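Local coordinates for protein BtGH115A (PDB 5BY3) that probably hydrolyses glycosidic bonds as a family GH115 4-O-methyl-alpha-glucuronidase with specificity for decorated arabinogalactans, at residues A[120-123]-A[124-128]; A[417-420]-A[421-425]; A[452-455]-A[456-460]. All blocks are in the same frame, centred on the assembly; numbering follows the deposited sequence.

Interaction 1. Residues A[120-123]-A[124-128]; sequences ILEI and SRLLG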
# COMPACT_ATOMS: atom_id res chain seq x y z
N ILE A 120 17.01 -7.74 17.20
CA ILE A 120 17.30 -9.13 16.82
C ILE A 120 17.12 -9.39 15.32
O ILE A 120 17.98 -10.01 14.66
CB ILE A 120 16.40 -10.09 17.62
CG1 ILE A 120 16.70 -9.94 19.12
CG2 ILE A 120 16.57 -11.53 17.11
CD1 ILE A 120 15.80 -10.71 20.07
N LEU A 121 16.00 -8.92 14.79
CA LEU A 121 15.67 -9.04 13.38
C LEU A 121 16.49 -8.13 12.48
O LEU A 121 16.52 -8.32 11.29
CB LEU A 121 14.17 -8.84 13.17
CG LEU A 121 13.37 -10.06 13.70
CD1 LEU A 121 11.88 -9.84 13.63
CD2 LEU A 121 13.70 -11.37 13.00
N GLU A 122 17.20 -7.18 13.06
CA GLU A 122 18.13 -6.34 12.31
C GLU A 122 19.36 -7.15 11.95
O GLU A 122 19.99 -6.94 10.89
CB GLU A 122 18.54 -5.12 13.15
CG GLU A 122 19.49 -4.12 12.51
CD GLU A 122 19.07 -3.64 11.12
OE1 GLU A 122 17.87 -3.34 10.87
OE2 GLU A 122 19.99 -3.54 10.28
N ILE A 123 19.70 -8.06 12.85
CA ILE A 123 20.88 -8.92 12.71
C ILE A 123 20.57 -9.87 11.58
O ILE A 123 21.43 -10.17 10.78
CB ILE A 123 21.17 -9.70 14.01
CG1 ILE A 123 21.45 -8.70 15.14
CG2 ILE A 123 22.30 -10.73 13.81
CD1 ILE A 123 21.79 -9.36 16.45
N SER A 124 19.29 -10.27 11.50
CA SER A 124 18.82 -11.12 10.44
C SER A 124 18.89 -10.41 9.05
O SER A 124 19.32 -11.02 8.07
CB SER A 124 17.47 -11.68 10.83
OG SER A 124 16.67 -11.86 9.69
N ARG A 125 18.52 -9.12 8.99
CA ARG A 125 18.74 -8.29 7.78
C ARG A 125 20.22 -8.16 7.37
O ARG A 125 20.55 -8.22 6.17
CB ARG A 125 18.11 -6.88 7.93
CG ARG A 125 16.59 -6.87 7.77
CD ARG A 125 15.90 -5.71 8.52
NE ARG A 125 14.51 -5.51 8.07
CZ ARG A 125 14.13 -4.92 6.92
NH1 ARG A 125 15.01 -4.41 6.04
NH2 ARG A 125 12.83 -4.83 6.64
N LEU A 126 21.10 -7.98 8.38
CA LEU A 126 22.56 -7.89 8.21
C LEU A 126 23.16 -9.19 7.63
O LEU A 126 24.17 -9.18 6.92
CB LEU A 126 23.20 -7.61 9.58
CG LEU A 126 23.03 -6.21 10.18
CD1 LEU A 126 23.68 -6.17 11.53
CD2 LEU A 126 23.62 -5.12 9.30
N LEU A 127 22.56 -10.31 7.97
CA LEU A 127 22.98 -11.56 7.44
C LEU A 127 22.49 -11.73 5.99
O LEU A 127 22.78 -12.74 5.34
CB LEU A 127 22.47 -12.68 8.33
CG LEU A 127 23.05 -12.71 9.73
CD1 LEU A 127 22.30 -13.77 10.48
CD2 LEU A 127 24.53 -13.04 9.74
N GLY A 128 21.76 -10.73 5.48
CA GLY A 128 21.33 -10.75 4.11
C GLY A 128 20.06 -11.54 3.90
O GLY A 128 19.81 -12.01 2.78
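The last turns of helix 113-126 and the Schellman motif that ends it bring Glu122 against Arg125 and Leu126, and the Leu127 side chain against the carbonyl of Ile123. Three backbone bonds carry the helix through: Arg125 N to Leu121 O, Leu126 N to Glu122 O at 2.9 Å, and Leu127 N to Ile123 O at 3.0 Å; the bond from Ser124 N to Ile120 O is weak. Glu122 leaves the backbone with CG anti to N (chi1 -179°) and then bends at chi2, which turns its carboxylate back over the following turn. There OE2 lies 4.0 Å from Leu126 CG, and OE1 lies 3.9 Å from Arg125 CD. The Glu122 and Arg125 side chains cross at about a right angle with their flat groups nearly parallel, 16° apart, yet Glu122 OE1 and Arg125 NE stay 4.9 Å apart, so the carboxylate meets the arginine's methylene rather than its charge. The guanidinium is held instead by Arg205 O, a bond from NH2. Leu126 CG also sits 3.2 Å from Glu122 O, and Leu127 CG rests 3.2 Å from Ile123 O. On the buried side Ile123 packs on Leu47, Leu106 and Val108, and Ser124 OG bonds to Asp50. Gly128, at positive phi, donates its N-H to Arg125 O, as is typical of a Schellman C-cap.

Interaction 2. Residues A[417-420]-A[421-425]; sequences QMKQ and AYDQG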
# COMPACT_ATOMS: atom_id res chain seq x y z
N GLN A 417 2.40 10.70 -1.94
CA GLN A 417 1.25 10.83 -1.10
C GLN A 417 1.61 10.61 0.36
O GLN A 417 1.16 11.37 1.22
CB GLN A 417 0.12 9.91 -1.54
CG GLN A 417 -0.67 10.42 -2.76
CD GLN A 417 -1.47 11.68 -2.44
OE1 GLN A 417 -1.27 12.74 -3.05
NE2 GLN A 417 -2.38 11.57 -1.44
N MSE A 418 2.44 9.60 0.62
CA MSE A 418 2.71 9.16 2.00
C MSE A 418 3.74 10.05 2.65
O MSE A 418 3.67 10.29 3.85
CB MSE A 418 3.15 7.69 2.14
CG MSE A 418 2.09 6.70 1.71
SE MSE A 418 0.38 6.90 2.66
CE MSE A 418 1.07 6.54 4.47
N LYS A 419 4.70 10.53 1.87
CA LYS A 419 5.62 11.58 2.32
C LYS A 419 4.80 12.82 2.73
O LYS A 419 4.96 13.33 3.85
CB LYS A 419 6.64 11.92 1.23
CG LYS A 419 7.42 13.20 1.41
CD LYS A 419 8.69 13.00 2.23
CE LYS A 419 9.44 14.32 2.41
NZ LYS A 419 10.56 14.14 3.37
N GLN A 420 3.89 13.25 1.87
CA GLN A 420 3.02 14.35 2.21
C GLN A 420 2.23 14.07 3.49
O GLN A 420 2.17 14.94 4.36
CB GLN A 420 2.11 14.78 1.06
CG GLN A 420 1.46 16.15 1.29
CD GLN A 420 0.91 16.76 0.01
OE1 GLN A 420 0.03 16.18 -0.63
NE2 GLN A 420 1.41 17.92 -0.36
N ALA A 421 1.70 12.86 3.62
CA ALA A 421 0.97 12.47 4.83
C ALA A 421 1.80 12.64 6.12
O ALA A 421 1.32 13.22 7.10
CB ALA A 421 0.45 11.04 4.71
N TYR A 422 3.05 12.16 6.12
CA TYR A 422 3.89 12.34 7.29
C TYR A 422 4.16 13.83 7.57
O TYR A 422 4.01 14.29 8.72
CB TYR A 422 5.16 11.54 7.19
CG TYR A 422 6.03 11.55 8.45
CD1 TYR A 422 5.89 10.56 9.43
CD2 TYR A 422 7.01 12.55 8.65
CE1 TYR A 422 6.69 10.56 10.57
CE2 TYR A 422 7.82 12.55 9.78
CZ TYR A 422 7.66 11.56 10.73
OH TYR A 422 8.46 11.57 11.83
N ASP A 423 4.52 14.55 6.52
CA ASP A 423 4.83 15.98 6.63
C ASP A 423 3.59 16.79 7.12
O ASP A 423 3.71 17.71 7.93
CB ASP A 423 5.32 16.50 5.27
CG ASP A 423 6.78 16.12 4.96
OD1 ASP A 423 7.49 15.55 5.83
OD2 ASP A 423 7.23 16.43 3.83
N GLN A 424 2.41 16.42 6.66
CA GLN A 424 1.20 17.03 7.16
C GLN A 424 0.77 16.50 8.52
O GLN A 424 -0.32 16.78 8.97
CB GLN A 424 0.05 16.94 6.14
CG GLN A 424 0.29 17.67 4.81
CD GLN A 424 0.53 19.17 4.94
OE1 GLN A 424 1.46 19.73 4.35
NE2 GLN A 424 -0.30 19.82 5.73
N GLY A 425 1.63 15.75 9.19
CA GLY A 425 1.36 15.36 10.57
C GLY A 425 0.58 14.08 10.78
O GLY A 425 0.15 13.81 11.91
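Lys419 and Asp423, one turn apart, set their side chains at an oblique angle, the aliphatic part of the lysine passing the carboxylate. Lys419 CG is anti to the backbone N (chi1 165°), and a bend at chi2 swings the chain along the helix until CE lies 3.4 Å from Asp423 OD2. The ammonium does not close on the acid: Lys419 NZ and Asp423 OD2 are 4.1 Å apart, beyond a salt bridge, though the opposite charges probably still attract. NZ reaches on to Ser458 OG, its hydrogen-bond partner in helix 454-459. With an alanine at Lys419, Ser458 OG would probably lose its ammonium partner and Asp423 its nearby positive charge. Gln420 and Gln424 run side by side, pointing the same way, with their CG atoms 4.0 Å apart and their amide planes almost perpendicular, at 85°. Both pairs lie at the C-terminal end of helix 411-423, Gln424 being the first residue beyond it; this is the crossover helix of the beta-alpha-beta unit between the parallel strands 388-393 and 429-433. Selenomethionine Met418 faces that sheet, touching Val390, Tyr392 and Trp430, and the Tyr422 side chain also meets Trp430. In the backbone, Asp423 N reaches Lys419 O almost straight, over 3.0 Å at an N-H...O angle of 173°, and Gln424 N reaches Gln420 O over 2.7 Å. Gly425, at positive phi, is the C-prime residue of a Schellman motif, its N bonded to Tyr422 O at 2.8 Å.

Interaction 3. Residues A[452-455]-A[456-460]; sequences WNLD and KVSSE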
# COMPACT_ATOMS: atom_id res chain seq x y z
N TRP A 452 8.85 2.96 8.80
CA TRP A 452 9.90 2.63 9.75
C TRP A 452 10.97 3.72 9.83
O TRP A 452 11.42 4.05 10.94
CB TRP A 452 10.51 1.26 9.49
CG TRP A 452 11.70 1.00 10.42
CD1 TRP A 452 13.01 1.12 10.10
CD2 TRP A 452 11.66 0.63 11.80
NE1 TRP A 452 13.79 0.82 11.18
CE2 TRP A 452 12.99 0.52 12.24
CE3 TRP A 452 10.62 0.39 12.72
CZ2 TRP A 452 13.34 0.21 13.57
CZ3 TRP A 452 10.96 0.04 14.05
CH2 TRP A 452 12.30 -0.03 14.46
N ASN A 453 11.39 4.25 8.67
CA ASN A 453 12.41 5.30 8.60
C ASN A 453 12.22 6.10 7.35
O ASN A 453 12.81 5.79 6.32
CB ASN A 453 13.82 4.71 8.63
CG ASN A 453 14.91 5.76 8.86
OD1 ASN A 453 14.73 6.98 8.64
ND2 ASN A 453 16.07 5.29 9.32
N LEU A 454 11.38 7.14 7.45
CA LEU A 454 11.12 8.07 6.33
C LEU A 454 12.39 8.81 5.76
O LEU A 454 12.53 8.97 4.52
CB LEU A 454 10.03 9.08 6.75
CG LEU A 454 8.94 9.51 5.75
CD1 LEU A 454 8.44 10.88 6.12
CD2 LEU A 454 9.34 9.56 4.28
N ASP A 455 13.29 9.24 6.65
CA ASP A 455 14.49 9.99 6.22
C ASP A 455 15.34 9.15 5.28
O ASP A 455 15.82 9.67 4.26
CB ASP A 455 15.36 10.52 7.40
CG ASP A 455 14.59 11.42 8.40
OD1 ASP A 455 13.76 12.30 8.02
OD2 ASP A 455 14.83 11.24 9.62
N LYS A 456 15.51 7.86 5.59
CA LYS A 456 16.32 7.00 4.77
C LYS A 456 15.72 6.90 3.37
O LYS A 456 16.37 7.26 2.40
CB LYS A 456 16.51 5.64 5.40
CG LYS A 456 17.59 4.79 4.71
CD LYS A 456 17.82 3.49 5.47
CE LYS A 456 18.91 2.63 4.83
NZ LYS A 456 18.39 1.88 3.66
N VAL A 457 14.45 6.52 3.29
CA VAL A 457 13.73 6.46 2.02
C VAL A 457 13.80 7.83 1.32
O VAL A 457 14.14 7.89 0.14
CB VAL A 457 12.27 5.97 2.21
CG1 VAL A 457 11.48 6.05 0.90
CG2 VAL A 457 12.24 4.56 2.79
N SER A 458 13.50 8.92 2.04
CA SER A 458 13.65 10.27 1.43
C SER A 458 15.06 10.64 0.87
O SER A 458 15.12 11.29 -0.15
CB SER A 458 13.11 11.38 2.32
OG SER A 458 11.71 11.47 2.16
N SER A 459 16.15 10.24 1.52
CA SER A 459 17.51 10.61 1.08
C SER A 459 17.87 9.91 -0.21
O SER A 459 18.49 10.52 -1.09
CB SER A 459 18.61 10.29 2.12
OG SER A 459 18.20 10.62 3.43
N GLU A 460 17.52 8.63 -0.31
CA GLU A 460 17.65 7.87 -1.55
C GLU A 460 16.52 8.26 -2.52
O GLU A 460 15.41 8.66 -2.13
CB GLU A 460 17.55 6.36 -1.28
CG GLU A 460 18.48 5.78 -0.23
CD GLU A 460 17.92 4.54 0.49
OE1 GLU A 460 16.83 3.99 0.13
OE2 GLU A 460 18.59 4.11 1.47
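Asn453 lays its amide beside the start of the Lys456 side chain, CG 3.8 Å from Lys456 CB, the two side chains crossing at about a right angle. Its CG is anti to the backbone N (chi1 -168°); this places the amide over the first turn of helix 454-459, where OD1 accepts from Lys456 N at 3.3 Å. This donor stands above the carbonyl plane, 67° out of it, although its N-H points fairly straight at the oxygen. Farther out, Lys456 bends at chi4 to bring NZ within 3.1 Å of Glu460 OE2, a salt bridge that uses the syn lone pair of the carboxylate and links the first turn of this short helix to the residue just past its end. Asp455 O takes two donors from one residue, Ser459 N at 2.8 Å and Ser459 OG at 2.7 Å, the hydroxyl coming from above the carbonyl plane. Ser458 N bonds to Leu454 O at 2.7 Å, while Leu454 CD2 lies 3.7 Å from Ser458 OG. That hydroxyl also bonds to Tyr415 of helix 411-423, and Leu454 packs on Lys419 and Tyr422, so one face of the turn is joined to that helix. On another, Val457 touches Asp449 and Met450 of helix 441-452. Asn453 both breaks helix 441-452 and opens the next, its side chain accepting a backbone N-H of the first turn, the mark of an N-cap.

The three come in numerical order along the chain, each local, the third spanning the break between helices 441-452 and 454-459. Interaction 1 ends helix 113-126, which packs beside the mixed sheet of the N-terminal region; interactions 2 and 3 belong to the TIM-barrel region, where helix 411-423 connects parallel strands 388-393 and 429-433. Centres of interactions 2 and 3 are about 13 Å apart, and they touch: Lys419 NZ lies 3.1 Å from Ser458 OG, and Tyr422 CD2 3.4 Å from Leu454 CD1. Interaction 1 lies about 29 Å from interaction 2 and 19 Å from interaction 3, centre to centre, touching neither; the Trp452 ring nevertheless meets Tyr118 of helix 113-126 edge-to-face, so the N-terminal region and barrel pack together here.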